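Local coordinates for protein restriction endonuclease EcoP15I, modification subunit (Escherichia coli, PDB 4ZCF) that methylates one adenine in the DNA site 5'-CAGCAG-3' with S-adenosyl-L-methionine, as the modification subunit of a type III restriction enzyme, at residues 111-116 with 551-557; 132-136 with 173-177; 207-212 with 244-248; 398-403 with 417-421. One frame throughout, in Å; residues are numbered along the deposited sequence.

Interaction 1 of 4, residues 111-116 with 551-557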
loop_
_atom_site.group_PDB
_atom_site.type_symbol
_atom_site.label_atom_id
_atom_site.label_comp_id
_atom_site.label_asym_id
_atom_site.label_seq_id
_atom_site.Cartn_x
_atom_site.Cartn_y
_atom_site.Cartn_z
ATOM N N ASN A 111 -6.060 -19.559 -5.851
ATOM C CA ASN A 111 -6.624 -20.559 -4.936
ATOM C C ASN A 111 -5.625 -21.133 -3.981
ATOM O O ASN A 111 -6.019 -21.525 -2.885
ATOM C CB ASN A 111 -7.315 -21.689 -5.686
ATOM C CG ASN A 111 -8.486 -21.259 -6.530
ATOM O OD1 ASN A 111 -8.846 -20.076 -6.619
ATOM N ND2 ASN A 111 -9.100 -22.232 -7.182
ATOM N N ALA A 112 -4.337 -21.201 -4.375
ATOM C CA ALA A 112 -3.304 -21.801 -3.520
ATOM C C ALA A 112 -2.378 -20.807 -2.816
ATOM O O ALA A 112 -1.967 -21.072 -1.687
ATOM C CB ALA A 112 -2.492 -22.835 -4.315
ATOM N N TYR A 113 -2.068 -19.670 -3.483
ATOM C CA TYR A 113 -1.111 -18.635 -3.080
ATOM C C TYR A 113 -1.644 -17.338 -2.529
ATOM O O TYR A 113 -0.848 -16.482 -2.140
ATOM C CB TYR A 113 -0.059 -18.397 -4.181
ATOM C CG TYR A 113 0.783 -19.634 -4.407
ATOM C CD1 TYR A 113 1.916 -19.876 -3.641
ATOM C CD2 TYR A 113 0.374 -20.626 -5.302
ATOM C CE1 TYR A 113 2.666 -21.037 -3.813
ATOM C CE2 TYR A 113 1.091 -21.804 -5.448
ATOM C CZ TYR A 113 2.245 -22.000 -4.718
ATOM O OH TYR A 113 2.987 -23.139 -4.908
ATOM N N ALA A 114 -2.927 -17.099 -2.570
ATOM C CA ALA A 114 -3.476 -16.036 -1.781
ATOM C C ALA A 114 -3.506 -16.494 -0.360
ATOM O O ALA A 114 -3.788 -17.633 -0.129
ATOM C CB ALA A 114 -4.861 -15.734 -2.262
ATOM N N GLU A 115 -3.293 -15.631 0.616
ATOM C CA GLU A 115 -2.283 -14.609 0.642
ATOM C C GLU A 115 -1.084 -15.223 1.310
ATOM O O GLU A 115 -1.043 -15.317 2.503
ATOM C CB GLU A 115 -2.780 -13.479 1.544
ATOM C CG GLU A 115 -4.299 -13.318 1.642
ATOM C CD GLU A 115 -4.794 -12.468 2.799
ATOM O OE1 GLU A 115 -4.599 -12.841 3.952
ATOM O OE2 GLU A 115 -5.436 -11.440 2.565
ATOM N N LYS A 116 -0.097 -15.632 0.538
ATOM C CA LYS A 116 1.014 -16.421 1.067
ATOM C C LYS A 116 2.391 -15.911 0.754
ATOM O O LYS A 116 3.347 -16.413 1.356
ATOM C CB LYS A 116 0.897 -17.890 0.607
ATOM C CG LYS A 116 -0.408 -18.548 0.970
ATOM C CD LYS A 116 -0.226 -19.843 1.714
ATOM C CE LYS A 116 -1.568 -20.366 2.190
ATOM N NZ LYS A 116 -2.544 -20.488 1.054
ATOM N N LEU A 551 -3.824 -27.774 -7.888
ATOM C CA LEU A 551 -3.571 -26.337 -7.712
ATOM C C LEU A 551 -4.892 -25.619 -7.469
ATOM O O LEU A 551 -5.045 -24.938 -6.446
ATOM C CB LEU A 551 -2.820 -25.753 -8.942
ATOM C CG LEU A 551 -2.332 -24.279 -8.877
ATOM C CD1 LEU A 551 -1.426 -24.012 -7.685
ATOM C CD2 LEU A 551 -1.737 -23.835 -10.207
ATOM N N TYR A 552 -5.867 -25.856 -8.374
ATOM C CA TYR A 552 -7.233 -25.347 -8.291
ATOM C C TYR A 552 -7.839 -25.661 -6.913
ATOM O O TYR A 552 -8.486 -24.805 -6.328
ATOM C CB TYR A 552 -8.103 -25.936 -9.431
ATOM C CG TYR A 552 -9.561 -25.542 -9.319
ATOM C CD1 TYR A 552 -10.014 -24.325 -9.823
ATOM C CD2 TYR A 552 -10.469 -26.339 -8.623
ATOM C CE1 TYR A 552 -11.338 -23.920 -9.652
ATOM C CE2 TYR A 552 -11.785 -25.936 -8.432
ATOM C CZ TYR A 552 -12.224 -24.739 -8.975
ATOM O OH TYR A 552 -13.532 -24.347 -8.832
ATOM N N ASP A 553 -7.597 -26.876 -6.392
ATOM C CA ASP A 553 -8.075 -27.358 -5.097
ATOM C C ASP A 553 -7.404 -26.696 -3.897
ATOM O O ASP A 553 -7.798 -26.975 -2.767
ATOM C CB ASP A 553 -8.030 -28.908 -5.008
ATOM C CG ASP A 553 -9.182 -29.621 -5.718
ATOM O OD1 ASP A 553 -10.342 -29.192 -5.547
ATOM O OD2 ASP A 553 -8.929 -30.645 -6.376
ATOM N N GLY A 554 -6.401 -25.847 -4.147
ATOM C CA GLY A 554 -5.716 -25.074 -3.115
ATOM C C GLY A 554 -4.379 -25.564 -2.617
ATOM O O GLY A 554 -3.852 -25.010 -1.646
ATOM N N SER A 555 -3.819 -26.604 -3.251
ATOM C CA SER A 555 -2.523 -27.158 -2.828
ATOM C C SER A 555 -1.364 -26.439 -3.536
ATOM O O SER A 555 -1.411 -26.262 -4.755
ATOM C CB SER A 555 -2.454 -28.672 -3.064
ATOM O OG SER A 555 -3.721 -29.314 -3.009
ATOM N N LEU A 556 -0.322 -26.049 -2.773
ATOM C CA LEU A 556 0.879 -25.366 -3.290
ATOM C C LEU A 556 1.628 -26.282 -4.246
ATOM O O LEU A 556 1.696 -27.489 -3.983
ATOM C CB LEU A 556 1.853 -24.978 -2.151
ATOM C CG LEU A 556 1.314 -24.293 -0.898
ATOM C CD1 LEU A 556 2.264 -24.514 0.278
ATOM C CD2 LEU A 556 1.079 -22.813 -1.124
ATOM N N LEU A 557 2.248 -25.719 -5.315
ATOM C CA LEU A 557 3.026 -26.517 -6.285
ATOM C C LEU A 557 4.200 -27.293 -5.678
ATOM O O LEU A 557 4.761 -28.159 -6.338
ATOM C CB LEU A 557 3.460 -25.698 -7.519
ATOM C CG LEU A 557 2.332 -25.068 -8.343
ATOM C CD1 LEU A 557 2.878 -24.131 -9.412
ATOM C CD2 LEU A 557 1.454 -26.130 -8.988
#
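Asn111 and Tyr113, at the end of helix 102-113, each share one hydrogen bond with the backbone of residues 551-557, where helix 539-552 gives way to a turn. Asn111 ND2 donates to Tyr552 O (2.8 Å) along a lone pair in the carbonyl plane, and the acceptor lies close to the plane of the asparagine amide. The same nitrogen sits over one face of the Tyr552 ring, with the amide and ring planes 63° apart. In the second bond Leu557 N donates to Tyr113 OH (2.7 Å) near the ring plane, on a bent path (140° at the hydrogen). Within 111-116, Lys116 NZ folds back to Ala112 O (2.9 Å), approaching from above the carbonyl plane.

Apolar contacts fill the space between the two bonds that cross. Leu556 CD2 lies over a face of the Tyr113 ring in a CH-pi contact, 4.0 Å from its centroid, while Leu551 CD1 meets the ring edge and also packs against Ala112 CB at 3.7 Å. Leu551 and Leu557 also pack on Leu78 of strand 76-80.

Backbone meets backbone at Gly554, which closes helix 539-552 in a Schellman motif at phi 100°. Its CA makes a CA-H...O contact with Asn111 O (3.6 Å).

The C-terminal domain thus docks here against the methyltransferase helix, with Tyr552 also packing on Arg137 of the restriction endonuclease chain. Because both crossing hydrogen bonds join methyltransferase side chains to main-chain atoms of 551-557, the pairing probably depends more on the backbone course of 551-557 than on its side chains' polar groups.

Interaction 2 of 4, residues 132-136 with 173-177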
loop_
_atom_site.group_PDB
_atom_site.type_symbol
_atom_site.label_atom_id
_atom_site.label_comp_id
_atom_site.label_asym_id
_atom_site.label_seq_id
_atom_site.Cartn_x
_atom_site.Cartn_y
_atom_site.Cartn_z
ATOM N N GLY A 132 11.234 -0.836 -27.070
ATOM C CA GLY A 132 10.304 -1.569 -27.915
ATOM C C GLY A 132 8.989 -1.958 -27.265
ATOM O O GLY A 132 8.311 -2.867 -27.774
ATOM N N PHE A 133 8.608 -1.284 -26.129
ATOM C CA PHE A 133 7.328 -1.534 -25.468
ATOM C C PHE A 133 6.208 -1.083 -26.401
ATOM O O PHE A 133 6.201 0.051 -26.887
ATOM C CB PHE A 133 7.180 -0.829 -24.090
ATOM C CG PHE A 133 5.757 -0.885 -23.545
ATOM C CD1 PHE A 133 5.279 -2.032 -22.914
ATOM C CD2 PHE A 133 4.863 0.166 -23.766
ATOM C CE1 PHE A 133 3.941 -2.111 -22.480
ATOM C CE2 PHE A 133 3.528 0.075 -23.346
ATOM C CZ PHE A 133 3.076 -1.068 -22.718
ATOM N N VAL A 134 5.244 -1.976 -26.582
ATOM C CA VAL A 134 4.040 -1.800 -27.383
ATOM C C VAL A 134 2.971 -2.614 -26.676
ATOM O O VAL A 134 3.271 -3.719 -26.218
ATOM C CB VAL A 134 4.224 -2.204 -28.900
ATOM C CG1 VAL A 134 4.895 -3.570 -29.076
ATOM C CG2 VAL A 134 2.909 -2.163 -29.667
ATOM N N TYR A 135 1.751 -2.072 -26.538
ATOM C CA TYR A 135 0.678 -2.868 -25.966
ATOM C C TYR A 135 0.154 -3.809 -27.069
ATOM O O TYR A 135 -0.094 -3.367 -28.207
ATOM C CB TYR A 135 -0.497 -2.025 -25.433
ATOM C CG TYR A 135 -1.492 -2.903 -24.707
ATOM C CD1 TYR A 135 -2.485 -3.592 -25.406
ATOM C CD2 TYR A 135 -1.349 -3.171 -23.350
ATOM C CE1 TYR A 135 -3.308 -4.518 -24.768
ATOM C CE2 TYR A 135 -2.183 -4.075 -22.699
ATOM C CZ TYR A 135 -3.166 -4.735 -23.407
ATOM O OH TYR A 135 -3.963 -5.623 -22.742
ATOM N N ASN A 136 -0.017 -5.097 -26.708
ATOM C CA ASN A 136 -0.565 -6.167 -27.547
ATOM C C ASN A 136 -0.969 -7.333 -26.642
ATOM O O ASN A 136 -0.259 -7.654 -25.688
ATOM C CB ASN A 136 0.441 -6.647 -28.653
ATOM C CG ASN A 136 0.418 -5.861 -29.976
ATOM O OD1 ASN A 136 -0.627 -5.390 -30.470
ATOM N ND2 ASN A 136 1.583 -5.728 -30.601
ATOM N N ALA A 173 -1.758 2.963 -22.582
ATOM C CA ALA A 173 -1.460 1.598 -23.050
ATOM C C ALA A 173 -0.641 0.877 -21.975
ATOM O O ALA A 173 -0.996 -0.249 -21.567
ATOM C CB ALA A 173 -0.697 1.639 -24.362
ATOM N N TRP A 174 0.395 1.582 -21.434
ATOM C CA TRP A 174 1.233 1.077 -20.336
ATOM C C TRP A 174 0.421 0.768 -19.074
ATOM O O TRP A 174 0.601 -0.298 -18.501
ATOM C CB TRP A 174 2.403 2.018 -20.047
ATOM C CG TRP A 174 3.464 1.392 -19.186
ATOM C CD1 TRP A 174 4.540 0.664 -19.611
ATOM C CD2 TRP A 174 3.549 1.437 -17.744
ATOM N NE1 TRP A 174 5.304 0.270 -18.530
ATOM C CE2 TRP A 174 4.709 0.715 -17.370
ATOM C CE3 TRP A 174 2.763 2.029 -16.735
ATOM C CZ2 TRP A 174 5.102 0.571 -16.027
ATOM C CZ3 TRP A 174 3.139 1.870 -15.403
ATOM C CH2 TRP A 174 4.304 1.171 -15.060
ATOM N N LEU A 175 -0.515 1.657 -18.679
ATOM C CA LEU A 175 -1.386 1.448 -17.506
ATOM C C LEU A 175 -2.383 0.301 -17.710
ATOM O O LEU A 175 -2.704 -0.411 -16.756
ATOM C CB LEU A 175 -2.109 2.739 -17.110
ATOM C CG LEU A 175 -1.239 3.911 -16.582
ATOM C CD1 LEU A 175 -2.018 5.209 -16.620
ATOM C CD2 LEU A 175 -0.763 3.683 -15.153
ATOM N N THR A 176 -2.824 0.078 -18.971
ATOM C CA THR A 176 -3.734 -1.013 -19.342
ATOM C C THR A 176 -2.978 -2.336 -19.162
ATOM O O THR A 176 -3.569 -3.332 -18.742
ATOM C CB THR A 176 -4.275 -0.815 -20.790
ATOM O OG1 THR A 176 -4.760 0.521 -20.947
ATOM C CG2 THR A 176 -5.386 -1.810 -21.158
ATOM N N PHE A 177 -1.674 -2.338 -19.478
ATOM C CA PHE A 177 -0.803 -3.503 -19.339
ATOM C C PHE A 177 -0.525 -3.889 -17.875
ATOM O O PHE A 177 -0.776 -5.046 -17.533
ATOM C CB PHE A 177 0.480 -3.351 -20.180
ATOM C CG PHE A 177 1.559 -4.387 -19.916
ATOM C CD1 PHE A 177 1.343 -5.730 -20.204
ATOM C CD2 PHE A 177 2.791 -4.013 -19.393
ATOM C CE1 PHE A 177 2.326 -6.681 -19.945
ATOM C CE2 PHE A 177 3.763 -4.965 -19.118
ATOM C CZ PHE A 177 3.526 -6.292 -19.399
#
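Ala173 O accepts the helical bond from Phe177 N (3.0 Å), and Tyr135 CD2 rests 3.4 Å from Ala173 O, placing the tyrosine ring against the first turns of helix 171-188. Phe177 CB meets the edge of that ring near its plane, and Ala173 CB packs on Tyr135 CB at 3.8 Å. The far end of the tyrosine is held by Asp137, to which its hydroxyl is hydrogen-bonded.

Phe133, Trp174 and Phe177 form an aromatic cluster. With CG anti to the backbone N (chi1 169°), the Phe133 ring stands against the helix and takes the edge of the indole on one face: Trp174 CD1 lies over the ring centre in an edge-to-face pair, planes 66° apart. Phe177 CD2 approaches Phe133 CE1 obliquely at 3.8 Å. An alanine in place of Phe133 is likely to leave the Trp174 edge without its aromatic face and open a gap beside Phe177.

Trp174 NE1 is hydrogen-bonded to Pro125 O, within the DPPY motif predicted to bind S-adenosylmethionine, and Phe177 packs on the same proline. The loop is therefore held to the helix by aromatic and apolar contacts, while the polar ends of Tyr135 and Trp174 are satisfied outside the interface.

Interaction 3 of 4, residues 207-212 with 244-248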
loop_
_atom_site.group_PDB
_atom_site.type_symbol
_atom_site.label_atom_id
_atom_site.label_comp_id
_atom_site.label_asym_id
_atom_site.label_seq_id
_atom_site.Cartn_x
_atom_site.Cartn_y
_atom_site.Cartn_z
ATOM N N LEU A 207 2.710 5.131 -12.373
ATOM C CA LEU A 207 2.686 3.867 -11.627
ATOM C C LEU A 207 2.366 4.124 -10.176
ATOM O O LEU A 207 1.589 3.381 -9.584
ATOM C CB LEU A 207 4.045 3.174 -11.728
ATOM C CG LEU A 207 4.319 1.969 -10.818
ATOM C CD1 LEU A 207 3.420 0.726 -11.178
ATOM C CD2 LEU A 207 5.798 1.662 -10.818
ATOM N N LYS A 208 2.985 5.145 -9.597
ATOM C CA LYS A 208 2.808 5.534 -8.209
ATOM C C LYS A 208 1.356 5.876 -7.963
ATOM O O LYS A 208 0.809 5.460 -6.935
ATOM C CB LYS A 208 3.721 6.727 -7.849
ATOM C CG LYS A 208 5.022 6.338 -7.167
ATOM C CD LYS A 208 4.833 5.838 -5.709
ATOM C CE LYS A 208 4.690 6.935 -4.680
ATOM N NZ LYS A 208 3.297 7.458 -4.616
ATOM N N LEU A 209 0.720 6.582 -8.932
ATOM C CA LEU A 209 -0.708 6.915 -8.870
ATOM C C LEU A 209 -1.630 5.699 -9.029
ATOM O O LEU A 209 -2.622 5.612 -8.297
ATOM C CB LEU A 209 -1.098 8.098 -9.789
ATOM C CG LEU A 209 -0.520 9.495 -9.381
ATOM C CD1 LEU A 209 -1.151 10.592 -10.177
ATOM C CD2 LEU A 209 -0.733 9.798 -7.908
ATOM N N VAL A 210 -1.268 4.716 -9.896
ATOM C CA VAL A 210 -2.043 3.462 -10.038
ATOM C C VAL A 210 -1.877 2.548 -8.822
ATOM O O VAL A 210 -2.800 1.808 -8.490
ATOM C CB VAL A 210 -1.860 2.745 -11.400
ATOM C CG1 VAL A 210 -0.636 1.856 -11.420
ATOM C CG2 VAL A 210 -3.097 1.947 -11.775
ATOM N N CYS A 211 -0.719 2.626 -8.133
ATOM C CA CYS A 211 -0.449 1.849 -6.920
ATOM C C CYS A 211 -1.248 2.383 -5.772
ATOM O O CYS A 211 -1.651 1.626 -4.883
ATOM C CB CYS A 211 1.035 1.841 -6.596
ATOM S SG CYS A 211 1.980 0.630 -7.532
ATOM N N ASP A 212 -1.469 3.705 -5.785
ATOM C CA ASP A 212 -2.328 4.405 -4.840
ATOM C C ASP A 212 -3.736 3.852 -5.000
ATOM O O ASP A 212 -4.317 3.422 -4.018
ATOM C CB ASP A 212 -2.271 5.922 -5.066
ATOM C CG ASP A 212 -0.998 6.613 -4.562
ATOM O OD1 ASP A 212 -0.262 5.997 -3.761
ATOM O OD2 ASP A 212 -0.767 7.799 -4.935
ATOM N N ILE A 244 12.738 2.475 -7.113
ATOM C CA ILE A 244 12.137 1.256 -6.581
ATOM C C ILE A 244 11.001 1.742 -5.654
ATOM O O ILE A 244 11.281 2.266 -4.574
ATOM C CB ILE A 244 13.141 0.285 -5.881
ATOM C CG1 ILE A 244 14.392 0.015 -6.809
ATOM C CG2 ILE A 244 12.422 -1.034 -5.452
ATOM C CD1 ILE A 244 15.523 -0.886 -6.311
ATOM N N ILE A 245 9.739 1.661 -6.139
ATOM C CA ILE A 245 8.550 2.012 -5.363
ATOM C C ILE A 245 8.194 0.803 -4.468
ATOM O O ILE A 245 8.330 -0.330 -4.900
ATOM C CB ILE A 245 7.352 2.576 -6.186
ATOM C CG1 ILE A 245 6.476 1.492 -6.762
ATOM C CG2 ILE A 245 7.764 3.602 -7.257
ATOM C CD1 ILE A 245 5.102 1.998 -7.056
ATOM N N VAL A 246 7.838 1.042 -3.201
ATOM C CA VAL A 246 7.552 -0.027 -2.232
ATOM C C VAL A 246 6.155 0.190 -1.627
ATOM O O VAL A 246 5.813 1.314 -1.260
ATOM C CB VAL A 246 8.667 -0.107 -1.140
ATOM C CG1 VAL A 246 8.484 -1.305 -0.228
ATOM C CG2 VAL A 246 10.059 -0.123 -1.757
ATOM N N TYR A 247 5.335 -0.858 -1.591
ATOM C CA TYR A 247 3.989 -0.819 -1.008
ATOM C C TYR A 247 3.808 -2.073 -0.166
ATOM O O TYR A 247 4.537 -3.039 -0.318
ATOM C CB TYR A 247 2.874 -0.727 -2.089
ATOM C CG TYR A 247 2.624 0.659 -2.659
ATOM C CD1 TYR A 247 3.530 1.248 -3.539
ATOM C CD2 TYR A 247 1.474 1.374 -2.334
ATOM C CE1 TYR A 247 3.325 2.531 -4.036
ATOM C CE2 TYR A 247 1.261 2.663 -2.826
ATOM C CZ TYR A 247 2.181 3.227 -3.695
ATOM O OH TYR A 247 1.964 4.464 -4.244
ATOM N N THR A 248 2.856 -2.028 0.744
ATOM C CA THR A 248 2.507 -3.119 1.641
ATOM C C THR A 248 1.053 -3.506 1.377
ATOM O O THR A 248 0.329 -2.720 0.760
ATOM C CB THR A 248 2.828 -2.729 3.096
ATOM O OG1 THR A 248 2.570 -3.827 3.964
ATOM C CG2 THR A 248 2.092 -1.499 3.562
#
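In the Rossmann-like methyltransferase fold, Cys211 and Tyr247 join a helix to the sheet it covers. Helix 204-215 is the connection of a beta-alpha-beta crossover between parallel strands 193-199 and 220-227, and strand 241-248 runs antiparallel between those two. Helix and strand segments accordingly point the same way, 3° apart, with axes 10.2 Å from each other.

Alternate strand residues, Ile245 and Tyr247, face the helix. Cys211 CB lies over one face of the Tyr247 ring, 3.7 Å from its centroid, and its SG forms a looser sulfur-aromatic contact over the same ring. At the ring edge Tyr247 OH donates to Asp212 OD1 (2.7 Å), which it meets from 50° above the carboxylate plane. Lys208, its chain bent at three successive torsions, curls round so that NZ reaches the same hydroxyl in a weak bond (3.3 Å). The phenol thus sits between lysine and aspartate, firmly bonded only to the latter; their direct ion pair is long. A phenylalanine in place of Tyr247 would probably leave Asp212 OD1 without its hydroxyl donor and Lys208 NZ without its weak acceptor.

Leu207 also packs on Trp174 of helix 171-188, and Lys208 touches Ser205 of the second subunit. Toward the helix, Ile245 CD1 touches two residues, 3.8 Å from Leu207 CD2 and 3.4 Å from Cys211 SG.

Interaction 4 of 4, residues 398-403 with 417-421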
loop_
_atom_site.group_PDB
_atom_site.type_symbol
_atom_site.label_atom_id
_atom_site.label_comp_id
_atom_site.label_asym_id
_atom_site.label_seq_id
_atom_site.Cartn_x
_atom_site.Cartn_y
_atom_site.Cartn_z
ATOM N N VAL A 398 27.572 -3.946 -13.524
ATOM C CA VAL A 398 28.083 -5.224 -12.999
ATOM C C VAL A 398 27.248 -6.433 -13.430
ATOM O O VAL A 398 27.735 -7.551 -13.337
ATOM C CB VAL A 398 28.409 -5.254 -11.488
ATOM C CG1 VAL A 398 29.560 -4.325 -11.163
ATOM C CG2 VAL A 398 27.191 -4.949 -10.625
ATOM N N ALA A 399 26.005 -6.210 -13.909
ATOM C CA ALA A 399 25.113 -7.260 -14.418
ATOM C C ALA A 399 25.720 -7.947 -15.656
ATOM O O ALA A 399 25.408 -9.104 -15.918
ATOM C CB ALA A 399 23.751 -6.678 -14.758
ATOM N N THR A 400 26.596 -7.247 -16.403
ATOM C CA THR A 400 27.288 -7.805 -17.566
ATOM C C THR A 400 28.378 -8.780 -17.090
ATOM O O THR A 400 28.575 -9.831 -17.693
ATOM C CB THR A 400 27.833 -6.700 -18.473
ATOM O OG1 THR A 400 28.756 -5.889 -17.738
ATOM C CG2 THR A 400 26.733 -5.846 -19.091
ATOM N N ASN A 401 29.037 -8.456 -15.978
ATOM C CA ASN A 401 30.082 -9.278 -15.373
ATOM C C ASN A 401 29.499 -10.604 -14.829
ATOM O O ASN A 401 30.081 -11.670 -15.029
ATOM C CB ASN A 401 30.763 -8.482 -14.256
ATOM C CG ASN A 401 32.157 -8.946 -13.939
ATOM O OD1 ASN A 401 33.144 -8.386 -14.443
ATOM N ND2 ASN A 401 32.269 -9.955 -13.068
ATOM N N GLU A 402 28.341 -10.513 -14.152
ATOM C CA GLU A 402 27.581 -11.621 -13.565
ATOM C C GLU A 402 27.141 -12.623 -14.633
ATOM O O GLU A 402 27.219 -13.845 -14.419
ATOM C CB GLU A 402 26.338 -11.070 -12.859
ATOM C CG GLU A 402 26.634 -10.427 -11.522
ATOM C CD GLU A 402 25.553 -9.504 -11.003
ATOM O OE1 GLU A 402 24.420 -9.534 -11.540
ATOM O OE2 GLU A 402 25.836 -8.763 -10.035
ATOM N N LEU A 403 26.692 -12.081 -15.782
ATOM C CA LEU A 403 26.211 -12.827 -16.929
ATOM C C LEU A 403 27.296 -13.385 -17.836
ATOM O O LEU A 403 27.059 -14.402 -18.496
ATOM C CB LEU A 403 25.131 -12.044 -17.691
ATOM C CG LEU A 403 23.747 -12.049 -17.020
ATOM C CD1 LEU A 403 22.870 -10.946 -17.577
ATOM C CD2 LEU A 403 23.046 -13.401 -17.185
ATOM N N ALA A 417 19.770 -6.001 -17.894
ATOM C CA ALA A 417 19.484 -6.872 -16.747
ATOM C C ALA A 417 19.825 -6.248 -15.377
ATOM O O ALA A 417 20.632 -5.322 -15.275
ATOM C CB ALA A 417 20.190 -8.207 -16.915
ATOM N N LYS A 418 19.181 -6.738 -14.332
ATOM C CA LYS A 418 19.459 -6.223 -13.013
ATOM C C LYS A 418 20.592 -7.002 -12.414
ATOM O O LYS A 418 20.669 -8.230 -12.589
ATOM C CB LYS A 418 18.226 -6.346 -12.076
ATOM C CG LYS A 418 17.032 -5.453 -12.407
ATOM C CD LYS A 418 17.253 -3.996 -12.064
ATOM C CE LYS A 418 16.145 -3.161 -12.605
ATOM N NZ LYS A 418 16.258 -3.000 -14.069
ATOM N N THR A 419 21.419 -6.311 -11.620
ATOM C CA THR A 419 22.445 -6.970 -10.843
ATOM C C THR A 419 21.803 -7.673 -9.632
ATOM O O THR A 419 20.810 -7.204 -9.085
ATOM C CB THR A 419 23.630 -6.064 -10.519
ATOM O OG1 THR A 419 24.398 -6.708 -9.501
ATOM C CG2 THR A 419 23.222 -4.669 -10.048
ATOM N N ILE A 420 22.359 -8.809 -9.250
ATOM C CA ILE A 420 21.957 -9.632 -8.109
ATOM C C ILE A 420 22.281 -8.928 -6.774
ATOM O O ILE A 420 21.637 -9.214 -5.774
ATOM C CB ILE A 420 22.562 -11.084 -8.226
ATOM C CG1 ILE A 420 24.120 -11.075 -8.085
ATOM C CG2 ILE A 420 22.114 -11.768 -9.541
ATOM C CD1 ILE A 420 24.885 -12.429 -8.280
ATOM N N LYS A 421 23.233 -7.966 -6.775
ATOM C CA LYS A 421 23.650 -7.183 -5.594
ATOM C C LYS A 421 22.596 -6.150 -5.084
ATOM O O LYS A 421 22.666 -5.698 -3.929
ATOM C CB LYS A 421 25.017 -6.516 -5.828
ATOM C CG LYS A 421 26.168 -7.474 -6.157
ATOM C CD LYS A 421 26.655 -8.291 -4.971
ATOM C CE LYS A 421 27.984 -8.972 -5.241
ATOM N NZ LYS A 421 27.868 -10.175 -6.118
HETATM O O HOH W 1 28.241 -8.736 -9.022
HETATM O O HOH W 2 22.443 -10.389 -13.368
#
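Glu402 spends both carboxylate oxygens on the start of helix 420-430. OE2 accepts from Thr419 OG1 (2.6 Å) and OE1 from Ile420 N (3.2 Å), each met on its syn side, the first closer to the carboxylate plane than the second; two bonds together fix the rotation of the group. Thr419 is the N-cap: its OG1, anti to its own backbone N (chi1 166°), also accepts from Lys421 N at 3.2 Å, so one hydroxyl passes the grip of the glutamate on to the first turn. A negative charge at this helix end would probably be stabilised by the amides gathered there.

Two waters extend the network. One donates to Glu402 OE2 (2.6 Å) and accepts from Lys421 NZ, joining opposite charges that do not touch directly; the other donates to both Glu402 OE1 and Lys418 O.

Apolar groups pack around this polar centre. Ile420 CG1 slides alongside the carboxylate, 3.5 Å from Glu402 OE2, and Val398 CG2 lies against Thr419 OG1. At Ala417, Ala399 CB rests on the carbonyl O (3.4 Å) and Leu403 CD1 on the Ala417 CB (3.9 Å).

The short helix 399-404 is thereby fastened to the segment leading into helix 420-430. Beyond it, Ile420 packs on helix 446-455, Lys418 and Thr419 touch Trp226 of strand 220-227, and Lys418 NZ makes a salt bridge to Asp123 of the DPPY motif. Val398 packs against Pro352 of the second subunit.

In the fold
Interactions 2 and 3 are the buried contacts; 1 and 4 are only partly buried. Interactions 2 and 3 adjoin through helices 171-188 and 204-215, where Leu175 packs on Val210. Their chemistry differs: aromatic packing holds a loop in 132-136/173-177, whereas 207-212/244-248 adds a phenol set amid two charged side chains between helix and sheet. Interaction 4 lies on the opposite side of the chain's centre from interaction 1 and relies on a carboxylate, an N-cap and water; like interaction 3, it touches the second subunit. Interaction 1 alone joins the methyltransferase to the C-terminal domain, spanning a stretch of chain that contains the other three.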